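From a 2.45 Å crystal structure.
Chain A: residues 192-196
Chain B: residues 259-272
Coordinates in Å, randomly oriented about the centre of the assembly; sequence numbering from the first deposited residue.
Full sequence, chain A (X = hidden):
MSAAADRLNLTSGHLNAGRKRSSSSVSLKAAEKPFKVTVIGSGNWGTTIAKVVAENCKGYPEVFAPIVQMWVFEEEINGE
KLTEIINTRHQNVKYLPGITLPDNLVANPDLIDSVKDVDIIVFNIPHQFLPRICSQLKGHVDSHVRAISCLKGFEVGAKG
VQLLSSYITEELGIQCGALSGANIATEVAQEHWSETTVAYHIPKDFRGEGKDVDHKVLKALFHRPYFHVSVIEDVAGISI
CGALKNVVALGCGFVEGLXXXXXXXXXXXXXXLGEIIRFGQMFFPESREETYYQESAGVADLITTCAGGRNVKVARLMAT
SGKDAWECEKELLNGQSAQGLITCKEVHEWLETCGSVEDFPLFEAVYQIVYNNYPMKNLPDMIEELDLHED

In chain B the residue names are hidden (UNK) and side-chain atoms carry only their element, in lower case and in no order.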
ATOM      1  N   HIS A 192     -14.834   1.735  16.016  1.00 55.27           N
ATOM      2  CA  HIS A 192     -14.193   2.586  15.014  1.00 53.76           C
ATOM      3  C   HIS A 192     -13.981   1.690  13.796  1.00 53.63           C
ATOM      4  O   HIS A 192     -13.416   0.599  13.928  1.00 52.47           O
ATOM      5  CB  HIS A 192     -12.847   3.132  15.522  1.00 54.50           C
ATOM      6  CG  HIS A 192     -12.941   4.171  16.600  1.00 61.14           C
ATOM      7  ND1 HIS A 192     -14.144   4.488  17.210  1.00 66.32           N
ATOM      8  CD2 HIS A 192     -11.960   4.915  17.161  1.00 63.75           C
ATOM      9  CE1 HIS A 192     -13.857   5.415  18.110  1.00 67.71           C
ATOM     10  NE2 HIS A 192     -12.556   5.708  18.112  1.00 66.50           N
ATOM     11  N   TRP A 193     -14.497   2.110  12.637  1.00 47.96           N
ATOM     12  CA  TRP A 193     -14.423   1.312  11.421  1.00 45.08           C
ATOM     13  C   TRP A 193     -13.019   0.871  10.962  1.00 45.25           C
ATOM     14  O   TRP A 193     -12.113   1.685  10.782  1.00 44.93           O
ATOM     15  CB  TRP A 193     -15.244   1.927  10.275  1.00 43.62           C
ATOM     16  CG  TRP A 193     -15.223   1.085   9.038  1.00 43.27           C
ATOM     17  CD1 TRP A 193     -15.905  -0.076   8.826  1.00 46.85           C
ATOM     18  CD2 TRP A 193     -14.389   1.278   7.887  1.00 41.15           C
ATOM     19  NE1 TRP A 193     -15.592  -0.590   7.589  1.00 45.31           N
ATOM     20  CE2 TRP A 193     -14.668   0.228   6.987  1.00 44.84           C
ATOM     21  CE3 TRP A 193     -13.454   2.262   7.512  1.00 41.41           C
ATOM     22  CZ2 TRP A 193     -14.057   0.137   5.729  1.00 43.08           C
ATOM     23  CZ3 TRP A 193     -12.852   2.175   6.263  1.00 41.40           C
ATOM     24  CH2 TRP A 193     -13.167   1.131   5.380  1.00 41.95           C
ATOM     25  N   SER A 194     -12.879  -0.433  10.760  1.00 39.59           N
ATOM     26  CA  SER A 194     -11.688  -1.102  10.254  1.00 37.89           C
ATOM     27  C   SER A 194     -12.130  -2.395   9.560  1.00 44.40           C
ATOM     28  O   SER A 194     -13.332  -2.680   9.479  1.00 45.70           O
ATOM     29  CB  SER A 194     -10.673  -1.383  11.366  1.00 40.35           C
ATOM     30  OG  SER A 194     -11.170  -2.260  12.364  1.00 48.55           O
ATOM     31  N   GLU A 195     -11.159  -3.157   9.028  1.00 40.50           N
ATOM     32  CA  GLU A 195     -11.427  -4.404   8.333  1.00 39.53           C
ATOM     33  C   GLU A 195     -10.571  -5.528   8.889  1.00 42.54           C
ATOM     34  O   GLU A 195      -9.582  -5.288   9.596  1.00 40.36           O
ATOM     35  CB  GLU A 195     -11.118  -4.264   6.832  1.00 39.69           C
ATOM     36  CG  GLU A 195     -11.914  -3.211   6.078  1.00 45.05           C
ATOM     37  CD  GLU A 195     -11.587  -3.159   4.597  1.00 51.78           C
ATOM     38  OE1 GLU A 195     -12.535  -3.139   3.781  1.00 57.95           O
ATOM     39  OE2 GLU A 195     -10.386  -3.168   4.251  1.00 45.79           O
ATOM     40  N   THR A 196     -10.936  -6.765   8.512  1.00 40.22           N
ATOM     41  CA  THR A 196     -10.168  -7.970   8.790  1.00 40.27           C
ATOM     42  C   THR A 196     -10.393  -9.009   7.706  1.00 43.46           C
ATOM     43  O   THR A 196     -11.441  -9.022   7.049  1.00 41.61           O
ATOM     44  CB  THR A 196     -10.374  -8.524  10.224  1.00 46.80           C
ATOM     45  OG1 THR A 196      -9.186  -9.210  10.603  1.00 44.24           O
ATOM     46  CG2 THR A 196     -11.565  -9.488  10.341  1.00 46.84           C
TER
ATOM     47  N   UNK B 259     -11.472  11.255  12.269  1.00 59.35           N
ATOM     48  CA  UNK B 259     -10.770  10.705  13.424  1.00 59.58           C
ATOM     49  C   UNK B 259     -10.756   9.192  13.488  1.00 62.24           C
ATOM     50  O   UNK B 259     -10.600   8.626  14.573  1.00 62.85           O
ATOM     51  N   UNK B 260     -10.887   8.518  12.328  1.00 57.05           N
ATOM     52  CA  UNK B 260     -10.918   7.055  12.285  1.00 55.64           C
ATOM     53  C   UNK B 260      -9.542   6.385  12.275  1.00 55.97           C
ATOM     54  O   UNK B 260      -9.447   5.178  12.499  1.00 56.67           O
ATOM     55  c   UNK B 260     -13.306   6.973  11.321  1.00 57.78           C
ATOM     56  c   UNK B 260     -13.887   7.634  12.368  1.00 63.17           C
ATOM     57  c   UNK B 260     -16.771   6.627   8.987  1.00 62.41           C
ATOM     58  c   UNK B 260     -16.754   7.257  10.210  1.00 64.15           C
ATOM     59  c   UNK B 260     -14.413   6.077   9.130  1.00 57.20           C
ATOM     60  c   UNK B 260     -11.870   6.533  11.198  1.00 54.30           C
ATOM     61  n   UNK B 260     -15.216   7.867  12.102  1.00 64.27           N
ATOM     62  c   UNK B 260     -15.533   7.313  10.889  1.00 64.22           C
ATOM     63  c   UNK B 260     -14.352   6.741  10.366  1.00 57.71           C
ATOM     64  c   UNK B 260     -15.613   6.057   8.442  1.00 59.41           C
ATOM     65  N   UNK B 261      -8.490   7.180  12.081  1.00 49.51           N
ATOM     66  CA  UNK B 261      -7.108   6.721  12.152  1.00 47.36           C
ATOM     67  C   UNK B 261      -6.523   6.027  10.940  1.00 48.27           C
ATOM     68  O   UNK B 261      -7.104   6.043   9.848  1.00 47.80           O
ATOM     69  N   UNK B 262      -5.338   5.423  11.153  1.00 42.66           N
ATOM     70  CA  UNK B 262      -4.524   4.722  10.172  1.00 40.26           C
ATOM     71  C   UNK B 262      -5.158   3.454   9.609  1.00 43.31           C
ATOM     72  O   UNK B 262      -4.969   3.162   8.428  1.00 41.34           O
ATOM     73  c   UNK B 262      -3.159   4.404  10.772  1.00 40.70           C
ATOM     74  n   UNK B 262      -1.155   5.364  11.691  1.00 46.16           N
ATOM     75  o   UNK B 262      -2.387   6.644  10.338  1.00 44.85           O
ATOM     76  c   UNK B 262      -2.222   5.577  10.936  1.00 52.20           C
ATOM     77  N   UNK B 263      -5.862   2.681  10.458  1.00 41.42           N
ATOM     78  CA  UNK B 263      -6.513   1.418  10.082  1.00 40.53           C
ATOM     79  C   UNK B 263      -7.644   1.627   9.100  1.00 43.36           C
ATOM     80  O   UNK B 263      -7.828   0.811   8.195  1.00 42.69           O
ATOM     81  c   UNK B 263      -7.004   0.665  11.320  1.00 37.75           C
ATOM     82  o   UNK B 263      -6.054  -0.095  13.380  1.00 50.70           O
ATOM     83  c   UNK B 263      -5.886   0.132  12.190  1.00 46.06           C
ATOM     84  n   UNK B 263      -4.723  -0.099  11.627  1.00 32.49           N
ATOM     85  N   UNK B 264      -8.399   2.720   9.281  1.00 39.35           N
ATOM     86  CA  UNK B 264      -9.503   3.093   8.414  1.00 37.92           C
ATOM     87  C   UNK B 264      -8.938   3.621   7.095  1.00 41.12           C
ATOM     88  O   UNK B 264      -9.473   3.306   6.041  1.00 40.88           O
ATOM     89  c   UNK B 264     -10.369   4.140   9.090  1.00 39.25           C
ATOM     90  N   UNK B 265      -7.831   4.372   7.153  1.00 38.69           N
ATOM     91  CA  UNK B 265      -7.140   4.924   5.977  1.00 37.91           C
ATOM     92  C   UNK B 265      -6.570   3.790   5.116  1.00 42.27           C
ATOM     93  O   UNK B 265      -6.811   3.765   3.909  1.00 43.50           O
ATOM     94  o   UNK B 265      -5.436   6.515   5.300  1.00 47.85           O
ATOM     95  c   UNK B 265      -6.037   5.887   6.419  1.00 40.07           C
ATOM     96  N   UNK B 266      -5.859   2.831   5.748  1.00 37.93           N
ATOM     97  CA  UNK B 266      -5.266   1.655   5.100  1.00 36.33           C
ATOM     98  C   UNK B 266      -6.345   0.809   4.390  1.00 38.47           C
ATOM     99  O   UNK B 266      -6.090   0.291   3.308  1.00 36.75           O
ATOM    100  c   UNK B 266      -4.525   0.820   6.129  1.00 37.59           C
ATOM    101  N   UNK B 267      -7.556   0.706   4.992  1.00 36.13           N
ATOM    102  CA  UNK B 267      -8.723   0.006   4.428  1.00 36.11           C
ATOM    103  C   UNK B 267      -9.183   0.664   3.122  1.00 40.52           C
ATOM    104  O   UNK B 267      -9.431  -0.063   2.164  1.00 41.17           O
ATOM    105  c   UNK B 267      -9.861  -0.016   5.435  1.00 37.89           C
ATOM    106  N   UNK B 268      -9.244   2.030   3.063  1.00 36.75           N
ATOM    107  CA  UNK B 268      -9.610   2.779   1.848  1.00 36.89           C
ATOM    108  C   UNK B 268      -8.562   2.604   0.770  1.00 39.64           C
ATOM    109  O   UNK B 268      -8.919   2.474  -0.398  1.00 40.55           O
ATOM    110  c   UNK B 268     -11.501   4.568   3.980  1.00 55.48           C
ATOM    111  c   UNK B 268     -10.030   4.274   2.115  1.00 40.79           C
ATOM    112  c   UNK B 268     -11.458   4.321   2.673  1.00 42.84           C
ATOM    113  c   UNK B 268      -9.985   5.154   0.841  1.00 39.19           C
ATOM    114  N   UNK B 269      -7.276   2.564   1.159  1.00 35.58           N
ATOM    115  CA  UNK B 269      -6.168   2.316   0.233  1.00 34.24           C
ATOM    116  C   UNK B 269      -6.275   0.924  -0.383  1.00 38.02           C
ATOM    117  O   UNK B 269      -6.070   0.772  -1.585  1.00 38.22           O
ATOM    118  c   UNK B 269      -4.817   2.510   0.924  1.00 35.12           C
ATOM    119  c   UNK B 269      -3.288   4.226   1.985  1.00 49.04           C
ATOM    120  o   UNK B 269      -3.392   4.694   3.123  1.00 41.74           O
ATOM    121  c   UNK B 269      -4.491   3.982   1.118  1.00 40.84           C
ATOM    122  n   UNK B 269      -2.121   3.982   1.442  1.00 38.31           N
ATOM    123  N   UNK B 270      -6.673  -0.072   0.421  1.00 35.69           N
ATOM    124  CA  UNK B 270      -6.859  -1.455  -0.038  1.00 35.83           C
ATOM    125  C   UNK B 270      -8.025  -1.537  -1.014  1.00 39.97           C
ATOM    126  O   UNK B 270      -7.892  -2.140  -2.085  1.00 40.81           O
ATOM    127  c   UNK B 270      -7.224  -3.858   0.747  1.00 35.84           C
ATOM    128  c   UNK B 270      -7.932  -4.658   1.809  1.00 40.64           C
ATOM    129  n   UNK B 270      -9.345  -4.304   1.984  1.00 44.11           N
ATOM    130  n   UNK B 270     -11.597  -4.477   1.531  1.00 41.61           N
ATOM    131  c   UNK B 270     -10.344  -4.829   1.281  1.00 57.55           C
ATOM    132  c   UNK B 270      -7.074  -2.397   1.153  1.00 34.75           C
ATOM    133  n   UNK B 270     -10.097  -5.703   0.314  1.00 47.83           N
ATOM    134  N   UNK B 271      -9.160  -0.925  -0.645  1.00 35.59           N
ATOM    135  CA  UNK B 271     -10.367  -0.890  -1.477  1.00 35.46           C
ATOM    136  C   UNK B 271     -10.063  -0.115  -2.775  1.00 39.29           C
ATOM    137  O   UNK B 271     -10.405  -0.589  -3.859  1.00 40.04           O
ATOM    138  c   UNK B 271     -11.599  -0.348  -0.689  1.00 38.36           C
ATOM    139  c   UNK B 271     -12.017  -1.328   0.405  1.00 38.32           C
ATOM    140  c   UNK B 271     -12.779  -0.024  -1.613  1.00 38.96           C
ATOM    141  N   UNK B 272      -9.380   1.023  -2.636  1.00 35.17           N
ATOM    142  CA  UNK B 272      -8.952   1.889  -3.730  1.00 34.12           C
ATOM    143  C   UNK B 272      -8.057   1.186  -4.718  1.00 37.13           C
ATOM    144  O   UNK B 272      -8.336   1.226  -5.912  1.00 39.01           O
TER
HETATM  145  O   HOH W   1      -8.570  -1.777   8.434  1.00 35.55           O

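Position 259 of chain B has backbone atoms alone and a phi of 84°, just past the end of a helix, where positive phi favours a residue without CB: Gly259(B). Position 260 carries one carbon and then fused five- and six-membered rings holding eight carbons and one nitrogen. Its CA-to-CB bond points sideways, but the rings come nearer, and a carbon of the six-membered ring lies 4.3 Å from CE3 of Trp193(A). This is Trp260(B), and the carbon is its CE3. Position 261 again has no side-chain atoms, and its phi of 81° suits Gly261(B).

At 262 there are two carbons, the second bearing one oxygen and one nitrogen. That is an amide on a short stem, out of reach of chain A: Asn262(B). Position 263 has the same make-up; its CB sits 4.2 Å from CB of Ser194(A), and its backbone O accepts a 2.7 Å hydrogen bond from the oxygen of water 1, which accepts one of 3.0 Å from N of Glu195(A). It is Asn263(B).

The side chain at 264 is a single carbon, CB, which rests 3.5 Å from O of Trp193(A) and 3.9 Å from CE3 of the same residue, a close fit where the strand CA of Ser194(A) comes within 5.1 Å of the CA of 264. This is Ala264(B). One carbon and one oxygen at 265, on a CA-to-CB bond that points away from chain A, mean Ser265(B). Position 266, one carbon, also without contact, is Ala266(B).

At 267 the side chain is CB alone, on a bond pointing toward chain A, and CB lies 3.5 Å from CH2 of Trp193(A) and 3.4 Å from OE2 of Glu195(A): Ala267(B). Position 268 has four carbons, forked at the first with one arm two carbons long; the last carbon of that arm meets the ring edge of Trp193(A) 3.6 Å from CZ3. This is Ile268(B), the carbon its CD1. Three carbons ending in an oxygen and a nitrogen at 269, out of reach, give Gln269(B).

Position 270 has three carbons, a nitrogen, and a carbon with two more nitrogens. The chain nitrogen lies 2.7 Å from OE2 of Glu195(A), and one of the terminal nitrogens 2.8 Å from OE1: the guanidinium of Arg270(B). At 271 three carbons fork at the first, one branch tip 3.9 Å from OE1 of Glu195(A): Val271(B), the tip being CG2. Bare 272 is Gly272(B); a CB there would clash with O of Ile268(B).

The contact works by pairing small with large. Alanines at 264 and 267 leave room for the buried indole of Trp193(A), with Ile268(B) at its edge. Nearly one turn beyond 267, Arg270(B) grips Glu195(A) in a two-pronged salt bridge, NE to OE2 and NH2 to OE1, while the water joins the two backbones.

Chain B (259-272) GWGNNASAAIQRVG
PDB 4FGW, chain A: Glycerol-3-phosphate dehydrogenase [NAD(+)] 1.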